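Local coordinates for protein cytochrome c6 (Synechococcus sp., PDB 4EIE) that carries a covalently attached heme c and probably transfers electrons as a small soluble c6-type cytochrome of the photosynthetic thylakoid, at residues A48-T52 with E69-V73. Numbering follows the deposited sequence.
With HEC (heme c), chain B.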
loop_
_atom_site.group_PDB
_atom_site.type_symbol
_atom_site.label_atom_id
_atom_site.label_comp_id
_atom_site.label_asym_id
_atom_site.label_seq_id
_atom_site.Cartn_x
_atom_site.Cartn_y
_atom_site.Cartn_z
ATOM N N ALA A 48 2.349 6.639 1.520
ATOM C CA ALA A 48 3.795 6.609 1.633
ATOM C C ALA A 48 4.227 6.674 3.081
ATOM O O ALA A 48 5.180 6.010 3.468
ATOM C CB ALA A 48 4.419 7.766 0.837
ATOM N N ASN A 49 3.534 7.461 3.903
ATOM C CA ASN A 49 3.923 7.534 5.323
ATOM C C ASN A 49 3.790 6.182 5.976
ATOM O O ASN A 49 4.658 5.775 6.764
ATOM C CB ASN A 49 3.081 8.566 6.050
ATOM C CG ASN A 49 3.479 10.002 5.722
ATOM O OD1 ASN A 49 4.548 10.245 5.218
ATOM N ND2 ASN A 49 2.595 10.931 6.053
ATOM N N LEU A 50 2.707 5.462 5.713
ATOM C CA LEU A 50 2.495 4.127 6.272
ATOM C C LEU A 50 3.544 3.161 5.749
ATOM O O LEU A 50 4.115 2.383 6.503
ATOM C CB LEU A 50 1.131 3.631 5.962
ATOM C CG LEU A 50 0.837 2.188 6.390
ATOM C CD1 LEU A 50 1.070 1.929 7.860
ATOM C CD2 LEU A 50 -0.522 1.768 5.971
ATOM N N VAL A 51 3.785 3.154 4.440
ATOM C CA VAL A 51 4.764 2.218 3.894
ATOM C C VAL A 51 6.106 2.468 4.512
ATOM O O VAL A 51 6.853 1.539 4.813
ATOM C CB VAL A 51 4.793 2.369 2.362
ATOM C CG1 VAL A 51 5.939 1.602 1.775
ATOM C CG2 VAL A 51 3.466 1.832 1.756
ATOM N N THR A 52 6.493 3.737 4.681
ATOM C CA THR A 52 7.805 4.075 5.200
ATOM C C THR A 52 7.960 3.581 6.653
ATOM O O THR A 52 8.978 2.983 7.011
ATOM C CB THR A 52 8.029 5.577 5.099
ATOM O OG1 THR A 52 7.881 5.985 3.751
ATOM C CG2 THR A 52 9.413 5.955 5.549
ATOM N N GLU A 69 10.986 4.475 -4.767
ATOM C CA GLU A 69 10.205 3.242 -4.851
ATOM C C GLU A 69 8.935 3.370 -3.996
ATOM O O GLU A 69 7.872 2.915 -4.391
ATOM C CB GLU A 69 11.006 2.050 -4.370
ATOM C CG GLU A 69 12.048 1.582 -5.388
ATOM C CD GLU A 69 12.969 0.507 -4.821
ATOM O OE1 GLU A 69 13.521 0.674 -3.719
ATOM O OE2 GLU A 69 13.162 -0.528 -5.510
ATOM N N ILE A 70 9.060 3.935 -2.810
ATOM C CA ILE A 70 7.910 4.134 -1.935
ATOM C C ILE A 70 6.874 5.052 -2.590
ATOM O O ILE A 70 5.689 4.771 -2.570
ATOM C CB ILE A 70 8.341 4.578 -0.546
ATOM C CG1 ILE A 70 9.132 3.482 0.150
ATOM C CG2 ILE A 70 7.128 5.033 0.257
ATOM C CD1 ILE A 70 9.785 3.867 1.460
ATOM N N GLN A 71 7.341 6.114 -3.230
ATOM C CA GLN A 71 6.407 6.971 -3.951
ATOM C C GLN A 71 5.718 6.209 -5.059
ATOM O O GLN A 71 4.507 6.368 -5.236
ATOM C CB GLN A 71 7.098 8.218 -4.519
ATOM C CG GLN A 71 7.584 9.182 -3.501
ATOM C CD GLN A 71 6.490 9.842 -2.723
ATOM O OE1 GLN A 71 6.443 9.729 -1.488
ATOM N NE2 GLN A 71 5.579 10.470 -3.409
ATOM N N ALA A 72 6.476 5.425 -5.828
ATOM C CA ALA A 72 5.880 4.754 -6.937
ATOM C C ALA A 72 4.827 3.721 -6.501
ATOM O O ALA A 72 3.748 3.644 -7.074
ATOM C CB ALA A 72 6.945 4.078 -7.793
ATOM N N VAL A 73 5.154 2.918 -5.497
ATOM C CA VAL A 73 4.193 1.907 -5.057
ATOM C C VAL A 73 2.970 2.595 -4.403
ATOM O O VAL A 73 1.859 2.093 -4.496
ATOM C CB VAL A 73 4.836 0.851 -4.170
ATOM C CG1 VAL A 73 5.158 1.340 -2.743
ATOM C CG2 VAL A 73 3.952 -0.386 -4.114
HETATM FE FE HEC B . 0.346 -3.474 4.214
HETATM C CHA HEC B . -2.114 -2.093 6.069
HETATM C CHB HEC B . 0.131 -0.899 1.991
HETATM C CHC HEC B . 3.069 -4.662 2.553
HETATM C CHD HEC B . 0.303 -6.217 6.177
HETATM N NA HEC B . -0.809 -1.879 4.042
HETATM C C1A HEC B . -1.818 -1.480 4.887
HETATM C C2A HEC B . -2.455 -0.296 4.399
HETATM C C3A HEC B . -1.810 0.055 3.250
HETATM C C4A HEC B . -0.775 -0.917 3.048
HETATM C CMA HEC B . -2.057 1.241 2.360
HETATM C CAA HEC B . -3.639 0.389 5.038
HETATM C CBA HEC B . -4.939 -0.295 4.629
HETATM C CGA HEC B . -6.166 0.201 5.335
HETATM O O1A HEC B . -6.091 0.908 6.341
HETATM O O2A HEC B . -7.324 -0.178 4.920
HETATM N NB HEC B . 1.413 -2.893 2.632
HETATM C C1B HEC B . 1.164 -1.818 1.835
HETATM C C2B HEC B . 2.156 -1.718 0.780
HETATM C C3B HEC B . 3.031 -2.714 0.998
HETATM C C4B HEC B . 2.535 -3.465 2.140
HETATM C CMB HEC B . 2.138 -0.721 -0.320
HETATM C CAB HEC B . 4.299 -3.108 0.232
HETATM C CBB HEC B . 5.362 -2.076 0.269
HETATM N NC HEC B . 1.458 -5.120 4.367
HETATM C C1C HEC B . 2.470 -5.481 3.534
HETATM C C2C HEC B . 2.861 -6.839 3.779
HETATM C C3C HEC B . 2.082 -7.291 4.768
HETATM C C4C HEC B . 1.211 -6.202 5.162
HETATM C CMC HEC B . 3.861 -7.591 2.914
HETATM C CAC HEC B . 2.013 -8.684 5.385
HETATM C CBC HEC B . 3.275 -9.157 5.935
HETATM N ND HEC B . -0.680 -4.038 5.813
HETATM C C1D HEC B . -0.519 -5.181 6.570
HETATM C C2D HEC B . -1.249 -5.145 7.768
HETATM C C3D HEC B . -1.898 -3.919 7.780
HETATM C C4D HEC B . -1.575 -3.281 6.553
HETATM C CMD HEC B . -1.270 -6.194 8.840
HETATM C CAD HEC B . -2.742 -3.354 8.889
HETATM C CBD HEC B . -1.909 -2.410 9.750
HETATM C CGD HEC B . -2.742 -1.972 10.930
HETATM O O1D HEC B . -2.686 -2.568 12.002
HETATM O O2D HEC B . -3.569 -1.097 10.791
#
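Ala48 O, against which Ile70 CG2 packs, is gripped by two donors of one residue: Thr52 N, the regular helical bond, and Thr52 OG1, at 2.7 Å from Ala48 O. They arrive from opposite faces of the carbonyl plane, the hydroxyl above it with a C=O...O angle of 144°. With OG1 anti to its own carbonyl carbon (chi1 -57°), Thr52 folds back along helix 44-53, and its oxygen lies 3.7 Å from Ile70 CD1, the two side chains crossing nearly at right angles. Replacing Thr52 with an alanine would probably cost Ala48 O its hydroxyl donor and open a gap beside CG2 and CD1 of Ile70. Ile70 packs between segments 48-52 and 69-73, whose axes run at 128° in their N-to-C directions: its CG2 meets Ala48 CB and Val51 CG1, each at 3.9 Å from it. At the outer margin the bend of Gln71 at chi2 returns OE1 toward Ala48 CB. Val51 faces two ways, its CG2 lying 3.5 Å from heme CMB; its side chain is about 4 Å from that of Met58, an axial iron ligand. In this all-helical cytochrome c fold, C-terminal helix 67-82 thus backs the heme pocket through largely apolar contacts, whereas the polar grip stays within helix 44-53.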